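Local coordinates for regulatory protein BlaR1 (Bacillus licheniformis, PDB 1NRF) that probably senses extracellular beta-lactam antibiotics through acylation of a serine in its C-terminal sensor domain, the part described here, and signals to the cytoplasm, at residues Ala62-Val67 and Ala212-Gly217; Ser186-Glu191 and Val196-Thr201; Ser69-Leu74 and Phe173-Ser178; Ile135-Glu140 and Val162-Lys167. All coordinates share one frame; numbering follows the deposited sequence.

Contact 1. Residues Ala62-Val67 and Ala212-Gly217; sequences ASTYKV and AGWFIG
The hydroxyl OG1 of T64 sits over one face of the W214 indole and is hydrogen-bonded to both P61 O and Q161 OE1. A torsion of 66° puts OG1 between the backbone N and the carbonyl carbon of T64, which turns the methyl CG2 to the strand. CG2 heads for the root of the W214 side chain, but its modelled closeness to CB there is doubtful. The two side chains cross at about a right angle. Two residues on, I216 comes up beside W214: its extended chain brings CD1 to 3.7 Å from T64 CB and 4.1 Å from T64 O. T64 is thus met by two residues that point from the same face of strand 211-220. The indole has ties of its own, since NE1 is bonded to A60 O and H231 meets the ring edge-to-face. Helix 158-170 packs on W214 and I216 as well, partly through Q161. S63 and K66 keep clear of the strand, and K66 NZ donates to S63 OG over 2.7 Å. They form the SxxK signature of penicillin-recognising proteins at the start of helix 66-76, and S63 is by similarity the residue that becomes the acyl-ester. K66 is unmodified in this model. With the buried hydroxyl of T64 bonded to backbone and glutamine above the indole face, and its CB against I216 CD1, the turn carrying S63 is seated on the sheet by the residue next in sequence.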
# COMPACT_ATOMS: atom_id res chain seq x y z
N ALA A 62 1.49 -2.13 -7.47
CA ALA A 62 0.75 -3.38 -7.34
C ALA A 62 -0.44 -3.20 -6.37
O ALA A 62 -1.00 -2.11 -6.28
CB ALA A 62 1.67 -4.50 -6.86
N SER A 63 -0.82 -4.26 -5.66
CA SER A 63 -1.94 -4.13 -4.73
C SER A 63 -1.85 -3.02 -3.68
O SER A 63 -2.84 -2.74 -3.01
CB SER A 63 -2.20 -5.45 -4.01
OG SER A 63 -3.00 -6.31 -4.79
N THR A 64 -0.69 -2.38 -3.50
CA THR A 64 -0.61 -1.30 -2.51
C THR A 64 -1.47 -0.13 -2.95
O THR A 64 -1.94 0.66 -2.13
CB THR A 64 0.86 -0.75 -2.28
OG1 THR A 64 1.34 -0.11 -3.47
CG2 THR A 64 1.79 -1.88 -1.88
N TYR A 65 -1.68 -0.03 -4.26
CA TYR A 65 -2.44 1.07 -4.82
C TYR A 65 -3.97 0.98 -4.58
O TYR A 65 -4.68 1.99 -4.70
CB TYR A 65 -2.15 1.15 -6.33
CG TYR A 65 -2.87 2.28 -6.99
CD1 TYR A 65 -2.46 3.60 -6.79
CD2 TYR A 65 -4.02 2.05 -7.74
CE1 TYR A 65 -3.19 4.66 -7.30
CE2 TYR A 65 -4.76 3.10 -8.25
CZ TYR A 65 -4.34 4.41 -8.02
OH TYR A 65 -5.08 5.46 -8.50
N LYS A 66 -4.45 -0.21 -4.23
CA LYS A 66 -5.88 -0.42 -3.98
C LYS A 66 -6.46 0.55 -2.94
O LYS A 66 -7.66 0.86 -2.96
CB LYS A 66 -6.12 -1.86 -3.53
CG LYS A 66 -6.08 -2.91 -4.63
CD LYS A 66 -6.25 -4.29 -4.00
CE LYS A 66 -6.43 -5.39 -5.03
NZ LYS A 66 -5.27 -5.52 -5.92
N VAL A 67 -5.62 1.02 -2.03
CA VAL A 67 -6.04 1.97 -1.00
C VAL A 67 -6.56 3.25 -1.66
O VAL A 67 -7.61 3.77 -1.29
CB VAL A 67 -4.86 2.33 -0.05
CG1 VAL A 67 -5.27 3.42 0.92
CG2 VAL A 67 -4.41 1.08 0.73
N ALA A 212 8.67 -9.40 -6.63
CA ALA A 212 8.77 -8.16 -5.87
C ALA A 212 7.63 -8.10 -4.88
O ALA A 212 6.54 -8.58 -5.15
CB ALA A 212 8.71 -6.97 -6.80
N GLY A 213 7.89 -7.52 -3.71
CA GLY A 213 6.86 -7.42 -2.69
C GLY A 213 6.79 -6.08 -1.99
O GLY A 213 7.82 -5.43 -1.76
N TRP A 214 5.58 -5.67 -1.65
CA TRP A 214 5.32 -4.41 -0.97
C TRP A 214 4.51 -4.61 0.31
O TRP A 214 3.64 -5.47 0.39
CB TRP A 214 4.46 -3.47 -1.81
CG TRP A 214 5.09 -2.61 -2.85
CD1 TRP A 214 4.92 -2.73 -4.20
CD2 TRP A 214 5.78 -1.36 -2.64
NE1 TRP A 214 5.44 -1.63 -4.85
CE2 TRP A 214 5.97 -0.77 -3.92
CE3 TRP A 214 6.24 -0.68 -1.51
CZ2 TRP A 214 6.60 0.47 -4.09
CZ3 TRP A 214 6.87 0.56 -1.67
CH2 TRP A 214 7.04 1.12 -2.96
N PHE A 215 4.79 -3.77 1.29
CA PHE A 215 4.02 -3.76 2.52
C PHE A 215 4.17 -2.36 3.09
O PHE A 215 5.22 -1.98 3.61
CB PHE A 215 4.46 -4.80 3.54
CG PHE A 215 3.53 -4.88 4.71
CD1 PHE A 215 2.18 -5.11 4.52
CD2 PHE A 215 3.98 -4.60 6.00
CE1 PHE A 215 1.28 -5.06 5.58
CE2 PHE A 215 3.10 -4.55 7.08
CZ PHE A 215 1.73 -4.77 6.86
N ILE A 216 3.10 -1.58 2.95
CA ILE A 216 3.06 -0.21 3.41
C ILE A 216 1.93 -0.08 4.42
O ILE A 216 1.06 -0.93 4.50
CB ILE A 216 2.80 0.77 2.23
CG1 ILE A 216 1.36 0.64 1.72
CG2 ILE A 216 3.78 0.47 1.11
CD1 ILE A 216 1.02 1.60 0.59
N GLY A 217 1.96 1.00 5.19
CA GLY A 217 0.92 1.22 6.17
C GLY A 217 1.42 2.08 7.31
O GLY A 217 2.41 2.81 7.18

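Contact 2. Residues Ser186-Glu191 and Val196-Thr201; sequences SIRLEE and VLSGKT
L197 O accepts a hydrogen bond from L189 N at 2.7 Å, with the donor in the carbonyl plane and an N-H...O angle of 153°, and takes a weak second bond from E190 N at 3.3 Å. Two successive residues facing L197 make this a classic beta bulge. L197 N donates to E190 O at 2.9 Å from above the carbonyl plane, and nearer the helix G199 N donates to I187 O at 3.1 Å. Beside this ladder, V196 divides its methyls between two long side chains. CG1 lies 3.6 Å from R188 CG and near the edge of the guanidinium; the arginine chain bends at its third torsion (-47°), and NH1 forms a salt bridge with D185 OD1. CG2 lies 3.6 Å from CG of E191, a poorly ordered residue. At the bulge L189 reaches along the strand: CD1 comes to 3.9 Å from G199 N and touches L197 CD2 more loosely. I187 places its CB 3.6 Å from G199 O. The K200 side chain leads away from strand 188-191 to the side of S63, where NZ bonds to S111 OG and T201 O; with T201 it opens a KTG motif, consistent with the penicillin-recognising family. Helix 177-187 runs straight into strand 188-192, the outermost on this side of the chain's sheet. Strand 195-205 lies between it and strand 211-220, bonded there through V196 with E220 and S198 with Y218, while I187 also packs on V67 of helix 66-76.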
# COMPACT_ATOMS: atom_id res chain seq x y z
N SER A 186 -10.85 -0.45 6.01
CA SER A 186 -10.58 -1.52 5.06
C SER A 186 -9.18 -2.12 5.22
O SER A 186 -8.97 -3.28 4.89
CB SER A 186 -10.75 -1.00 3.63
OG SER A 186 -9.84 0.05 3.36
N ILE A 187 -8.24 -1.33 5.71
CA ILE A 187 -6.87 -1.79 5.87
C ILE A 187 -6.39 -1.97 7.32
O ILE A 187 -5.24 -2.36 7.55
CB ILE A 187 -5.90 -0.86 5.16
CG1 ILE A 187 -6.01 0.54 5.78
CG2 ILE A 187 -6.22 -0.82 3.67
CD1 ILE A 187 -4.94 1.48 5.34
N ARG A 188 -7.25 -1.69 8.29
CA ARG A 188 -6.88 -1.85 9.70
C ARG A 188 -6.72 -3.36 9.90
O ARG A 188 -7.66 -4.11 9.68
CB ARG A 188 -8.00 -1.32 10.59
CG ARG A 188 -7.59 -0.99 12.02
CD ARG A 188 -8.78 -0.48 12.82
NE ARG A 188 -9.55 0.54 12.10
CZ ARG A 188 -9.15 1.78 11.86
NH1 ARG A 188 -9.94 2.62 11.19
NH2 ARG A 188 -7.97 2.20 12.29
N LEU A 189 -5.54 -3.79 10.33
CA LEU A 189 -5.27 -5.22 10.52
C LEU A 189 -5.39 -5.81 11.93
O LEU A 189 -6.09 -6.80 12.13
CB LEU A 189 -3.89 -5.56 9.98
CG LEU A 189 -3.72 -5.32 8.48
CD1 LEU A 189 -2.25 -5.44 8.10
CD2 LEU A 189 -4.59 -6.32 7.72
N GLU A 190 -4.69 -5.21 12.89
CA GLU A 190 -4.70 -5.69 14.27
C GLU A 190 -4.59 -4.56 15.29
O GLU A 190 -4.41 -3.39 14.94
CB GLU A 190 -3.51 -6.63 14.51
CG GLU A 190 -3.54 -7.93 13.75
CD GLU A 190 -2.54 -8.94 14.29
OE1 GLU A 190 -2.62 -9.28 15.49
OE2 GLU A 190 -1.68 -9.40 13.52
N GLU A 191 -4.69 -4.92 16.56
CA GLU A 191 -4.57 -3.96 17.65
C GLU A 191 -4.00 -4.69 18.85
O GLU A 191 -4.67 -5.52 19.45
CB GLU A 191 -5.92 -3.36 18.03
CG GLU A 191 -5.75 -2.19 19.00
CD GLU A 191 -7.06 -1.71 19.60
OE1 GLU A 191 -8.04 -1.55 18.84
OE2 GLU A 191 -7.09 -1.49 20.83
N VAL A 196 -2.47 0.26 17.05
CA VAL A 196 -3.29 -0.26 15.96
C VAL A 196 -2.47 -0.34 14.68
O VAL A 196 -1.89 0.66 14.24
CB VAL A 196 -4.51 0.63 15.68
CG1 VAL A 196 -5.30 0.06 14.54
CG2 VAL A 196 -5.38 0.75 16.92
N LEU A 197 -2.43 -1.52 14.08
CA LEU A 197 -1.69 -1.73 12.84
C LEU A 197 -2.60 -1.69 11.61
O LEU A 197 -3.63 -2.37 11.56
CB LEU A 197 -0.99 -3.09 12.88
CG LEU A 197 -0.13 -3.43 11.65
CD1 LEU A 197 1.11 -2.54 11.66
CD2 LEU A 197 0.27 -4.90 11.67
N SER A 198 -2.21 -0.88 10.63
CA SER A 198 -2.93 -0.76 9.37
C SER A 198 -1.87 -1.02 8.29
O SER A 198 -0.71 -0.64 8.46
CB SER A 198 -3.51 0.65 9.18
OG SER A 198 -4.60 0.90 10.07
N GLY A 199 -2.26 -1.67 7.19
CA GLY A 199 -1.32 -1.95 6.13
C GLY A 199 -1.91 -2.66 4.93
O GLY A 199 -3.08 -3.07 4.94
N LYS A 200 -1.11 -2.80 3.88
CA LYS A 200 -1.55 -3.47 2.66
C LYS A 200 -0.37 -4.04 1.88
O LYS A 200 0.63 -3.36 1.66
CB LYS A 200 -2.35 -2.49 1.79
CG LYS A 200 -3.56 -3.14 1.11
CD LYS A 200 -3.22 -3.60 -0.29
CE LYS A 200 -4.04 -4.80 -0.69
NZ LYS A 200 -3.43 -6.02 -0.10
N THR A 201 -0.49 -5.30 1.48
CA THR A 201 0.56 -5.99 0.73
C THR A 201 0.47 -5.79 -0.77
O THR A 201 -0.57 -5.40 -1.30
CB THR A 201 0.51 -7.52 0.94
OG1 THR A 201 -0.77 -8.00 0.50
CG2 THR A 201 0.73 -7.88 2.38

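Contact 3. Residues Ser69-Leu74 and Phe173-Ser178; sequences SALLAL and FDFKQS
The F175 ring meets L71 and has the backbone carbonyl of F173 over a face, with F173 O 4.0 Å above the ring plane and close to its centre. From L71 the methyl CD2 comes obliquely to the CD2-CE2 bond of the ring, 3.5 Å from F175 CD2 and 3.6 Å from F175 CE2. L71 CG follows at 4.0 Å from F175 CD2. What sends the leucine out is its first torsion: CG points opposite the backbone N (-176°), so the branch projects from the helix to the aromatic ring. Y131 of helix 125-134 packs against both L71 and F175, and I135 also touches the phenylalanine. Helix 66-76 is the one that begins with the SxxK signature of the penicillin-recognising fold, and here, well away from that site, its second half lies against the turn leading into helix 177-187. K176 holds the N-cap position of that helix, and its backbone N is hydrogen-bonded to E75 OE2, a second tie between the two helices. The lysine chain bends at its third torsion (-70°) and carries NZ back to helix 66-76; at 4.1 Å from L74 O it is too far for a bond. L74 turns its side chain to helix 177-187 itself, packing on N179, T182 and V183, and V183 also touches L71.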
# COMPACT_ATOMS: atom_id res chain seq x y z
N SER A 69 -7.24 3.47 -4.92
CA SER A 69 -8.24 3.09 -5.91
C SER A 69 -9.59 3.13 -5.20
O SER A 69 -10.57 3.65 -5.73
CB SER A 69 -7.97 1.66 -6.41
OG SER A 69 -9.03 1.20 -7.22
N ALA A 70 -9.62 2.58 -3.99
CA ALA A 70 -10.83 2.54 -3.17
C ALA A 70 -11.33 3.93 -2.80
O ALA A 70 -12.53 4.19 -2.75
CB ALA A 70 -10.57 1.71 -1.91
N LEU A 71 -10.39 4.84 -2.53
CA LEU A 71 -10.72 6.20 -2.14
C LEU A 71 -11.39 6.97 -3.28
O LEU A 71 -12.33 7.73 -3.07
CB LEU A 71 -9.46 6.93 -1.68
CG LEU A 71 -9.62 8.35 -1.14
CD1 LEU A 71 -10.57 8.39 0.05
CD2 LEU A 71 -8.24 8.85 -0.75
N LEU A 72 -10.89 6.78 -4.50
CA LEU A 72 -11.46 7.45 -5.65
C LEU A 72 -12.86 6.90 -5.88
O LEU A 72 -13.79 7.67 -6.13
CB LEU A 72 -10.60 7.23 -6.90
CG LEU A 72 -11.20 7.76 -8.21
CD1 LEU A 72 -11.31 9.27 -8.15
CD2 LEU A 72 -10.34 7.33 -9.39
N ALA A 73 -13.01 5.58 -5.77
CA ALA A 73 -14.30 4.93 -5.98
C ALA A 73 -15.38 5.48 -5.04
O ALA A 73 -16.52 5.71 -5.45
CB ALA A 73 -14.16 3.43 -5.79
N LEU A 74 -15.02 5.68 -3.78
CA LEU A 74 -15.95 6.22 -2.79
C LEU A 74 -16.28 7.68 -3.11
O LEU A 74 -17.45 8.08 -3.13
CB LEU A 74 -15.34 6.12 -1.39
CG LEU A 74 -15.17 4.71 -0.83
CD1 LEU A 74 -14.35 4.75 0.46
CD2 LEU A 74 -16.55 4.09 -0.59
N PHE A 173 -5.44 15.95 1.42
CA PHE A 173 -6.05 15.93 0.09
C PHE A 173 -7.50 16.39 0.17
O PHE A 173 -8.20 16.47 -0.83
CB PHE A 173 -5.97 14.52 -0.49
CG PHE A 173 -4.59 14.12 -0.91
CD1 PHE A 173 -4.18 12.79 -0.84
CD2 PHE A 173 -3.70 15.06 -1.42
CE1 PHE A 173 -2.91 12.41 -1.27
CE2 PHE A 173 -2.43 14.70 -1.85
CZ PHE A 173 -2.03 13.37 -1.77
N ASP A 174 -7.94 16.67 1.40
CA ASP A 174 -9.29 17.15 1.66
C ASP A 174 -10.42 16.39 0.95
O ASP A 174 -11.12 16.95 0.11
CB ASP A 174 -9.37 18.64 1.32
CG ASP A 174 -10.68 19.26 1.72
OD1 ASP A 174 -11.21 18.89 2.79
OD2 ASP A 174 -11.18 20.12 0.96
N PHE A 175 -10.57 15.12 1.30
CA PHE A 175 -11.62 14.29 0.73
C PHE A 175 -12.69 14.21 1.81
O PHE A 175 -12.44 14.56 2.96
CB PHE A 175 -11.10 12.88 0.42
CG PHE A 175 -10.22 12.82 -0.80
CD1 PHE A 175 -10.68 13.28 -2.03
CD2 PHE A 175 -8.93 12.29 -0.72
CE1 PHE A 175 -9.87 13.23 -3.17
CE2 PHE A 175 -8.11 12.23 -1.84
CZ PHE A 175 -8.58 12.70 -3.07
N LYS A 176 -13.89 13.75 1.46
CA LYS A 176 -14.95 13.65 2.46
C LYS A 176 -14.41 12.82 3.64
O LYS A 176 -13.89 11.71 3.45
CB LYS A 176 -16.21 13.02 1.86
CG LYS A 176 -16.92 13.92 0.83
CD LYS A 176 -18.16 13.25 0.23
CE LYS A 176 -17.80 12.09 -0.71
NZ LYS A 176 -18.99 11.32 -1.21
N GLN A 177 -14.50 13.39 4.83
CA GLN A 177 -14.03 12.75 6.05
C GLN A 177 -14.51 11.30 6.15
O GLN A 177 -13.77 10.41 6.59
CB GLN A 177 -14.51 13.55 7.26
CG GLN A 177 -14.37 12.85 8.59
CD GLN A 177 -15.37 13.36 9.61
OE1 GLN A 177 -15.27 14.50 10.08
NE2 GLN A 177 -16.35 12.52 9.94
N SER A 178 -15.74 11.07 5.70
CA SER A 178 -16.35 9.75 5.72
C SER A 178 -15.63 8.68 4.90
O SER A 178 -15.50 7.54 5.34
CB SER A 178 -17.80 9.85 5.24
OG SER A 178 -18.41 8.58 5.14

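Contact 4. Residues Ile135-Glu140 and Val162-Lys167; sequences IHYGNE and VNILKK
I164 drives a single methyl, CD1, into the bend at I135-Y137. Its chain is stretched, with CG1 anti to the backbone N (-159°) and the next torsion extended too, which carries CD1 well clear of helix 158-170. There it meets the backbone and side chain of I135 and the Y137 ring. I135 O is closest, 3.3 Å from CD1. The I135 side chain crosses the I164 chain at about a right angle, and the two CD1 atoms stand 4.1 Å apart. The Y137 side chain also crosses it nearly square, with CD2 of the ring 3.9 Å from I164 CD1, the methyl approaching the ring obliquely. H136 adds a looser fourth partner through its backbone, H136 O being 4.2 Å from I164 CD1. The imidazole of H136 turns to its own loop, where E140 OE1 lies over one face toward the rim and G138 O is in plane at the edge. Other rings surround Y137: Y65 and F68 both meet it edge-to-face, and F68 also packs on I135 and I164. Y137 is buried, its side chain about 9 Å from that of S63. H136, at positive phi, is the C-prime residue of the Schellman motif that closes helix 125-134, and a type II' beta turn follows directly from Y137 to E140, with E140 N bonded to Y137 O at 2.9 Å.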
# COMPACT_ATOMS: atom_id res chain seq x y z
N ILE A 135 -3.54 13.81 -6.70
CA ILE A 135 -2.85 13.44 -5.47
C ILE A 135 -1.36 13.22 -5.71
O ILE A 135 -0.64 12.77 -4.81
CB ILE A 135 -3.44 12.16 -4.83
CG1 ILE A 135 -3.24 10.97 -5.78
CG2 ILE A 135 -4.91 12.37 -4.49
CD1 ILE A 135 -3.63 9.63 -5.18
N HIS A 136 -0.91 13.58 -6.91
CA HIS A 136 0.49 13.40 -7.33
C HIS A 136 1.07 12.08 -6.83
O HIS A 136 1.97 12.04 -5.98
CB HIS A 136 1.35 14.59 -6.86
CG HIS A 136 2.66 14.70 -7.58
ND1 HIS A 136 3.23 15.91 -7.91
CD2 HIS A 136 3.50 13.75 -8.06
CE1 HIS A 136 4.36 15.70 -8.56
NE2 HIS A 136 4.55 14.40 -8.66
N TYR A 137 0.54 10.99 -7.37
CA TYR A 137 0.97 9.65 -7.01
C TYR A 137 2.13 9.15 -7.88
O TYR A 137 1.97 8.85 -9.06
CB TYR A 137 -0.22 8.69 -7.12
CG TYR A 137 0.02 7.31 -6.55
CD1 TYR A 137 0.86 6.39 -7.20
CD2 TYR A 137 -0.61 6.91 -5.38
CE1 TYR A 137 1.04 5.11 -6.69
CE2 TYR A 137 -0.44 5.62 -4.87
CZ TYR A 137 0.39 4.74 -5.53
OH TYR A 137 0.55 3.47 -5.03
N GLY A 138 3.31 9.07 -7.26
CA GLY A 138 4.49 8.60 -7.96
C GLY A 138 4.76 9.35 -9.25
O GLY A 138 4.63 10.56 -9.30
N ASN A 139 5.16 8.63 -10.28
CA ASN A 139 5.45 9.25 -11.56
C ASN A 139 4.17 9.71 -12.25
O ASN A 139 4.22 10.42 -13.26
CB ASN A 139 6.23 8.28 -12.46
CG ASN A 139 5.46 7.02 -12.80
OD1 ASN A 139 4.27 6.88 -12.47
ND2 ASN A 139 6.13 6.07 -13.45
N GLU A 140 3.03 9.32 -11.68
CA GLU A 140 1.72 9.68 -12.22
C GLU A 140 1.39 9.04 -13.58
O GLU A 140 0.35 9.35 -14.16
CB GLU A 140 1.59 11.21 -12.34
CG GLU A 140 1.53 11.94 -11.01
CD GLU A 140 1.46 13.45 -11.17
OE1 GLU A 140 1.17 14.14 -10.17
OE2 GLU A 140 1.70 13.95 -12.28
N VAL A 162 5.27 6.38 1.86
CA VAL A 162 5.14 6.90 3.22
C VAL A 162 4.60 8.32 3.24
O VAL A 162 3.66 8.63 3.97
CB VAL A 162 6.52 6.87 3.99
CG1 VAL A 162 6.45 7.75 5.24
CG2 VAL A 162 6.89 5.43 4.39
N ASN A 163 5.18 9.20 2.42
CA ASN A 163 4.72 10.59 2.40
C ASN A 163 3.27 10.75 1.99
O ASN A 163 2.54 11.54 2.59
CB ASN A 163 5.63 11.46 1.51
CG ASN A 163 7.05 11.58 2.04
OD1 ASN A 163 7.28 11.53 3.25
ND2 ASN A 163 8.00 11.76 1.15
N ILE A 164 2.83 9.99 0.97
CA ILE A 164 1.45 10.12 0.53
C ILE A 164 0.49 9.39 1.48
O ILE A 164 -0.66 9.80 1.65
CB ILE A 164 1.27 9.65 -0.97
CG1 ILE A 164 -0.01 10.27 -1.55
CG2 ILE A 164 1.23 8.12 -1.07
CD1 ILE A 164 -0.19 10.03 -3.05
N LEU A 165 0.97 8.33 2.13
CA LEU A 165 0.15 7.62 3.11
C LEU A 165 -0.19 8.58 4.26
O LEU A 165 -1.28 8.51 4.81
CB LEU A 165 0.87 6.39 3.65
CG LEU A 165 0.57 5.02 3.03
CD1 LEU A 165 1.56 3.99 3.53
CD2 LEU A 165 -0.85 4.60 3.38
N LYS A 166 0.75 9.47 4.60
CA LYS A 166 0.53 10.45 5.68
C LYS A 166 -0.48 11.50 5.21
O LYS A 166 -1.35 11.92 5.99
CB LYS A 166 1.84 11.14 6.08
CG LYS A 166 1.65 12.20 7.17
CD LYS A 166 2.93 12.91 7.52
CE LYS A 166 2.70 14.10 8.45
NZ LYS A 166 2.27 13.73 9.83
N LYS A 167 -0.36 11.92 3.96
CA LYS A 167 -1.30 12.88 3.39
C LYS A 167 -2.72 12.30 3.41
O LYS A 167 -3.71 13.03 3.57
CB LYS A 167 -0.92 13.24 1.95
CG LYS A 167 0.21 14.23 1.85
CD LYS A 167 0.13 14.98 0.55
CE LYS A 167 1.26 15.99 0.44
NZ LYS A 167 2.58 15.31 0.45

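Contact 1 lies at the centre of the chain and contact 4 is buried next to it; contacts 2 and 3 reach the surface. Contacts 1 and 3 share helix 66-76, the 3-10 turn leading into it set on the sheet and its second half on the turn before helix 177-187. That helix in turn leads into the edge strand of contact 2. Contact 2 differs in chemistry, being a ladder of backbone bonds, whereas the other three rest mainly on side-chain packing. Strand 195-205 joins it to contact 1 through a probable hydrogen bond from K200 N to I216 O, 2.9 Å. Y65 packs on Y137 between contacts 1 and 4, and F173 of contact 3 wedges against I135, I164 and K167.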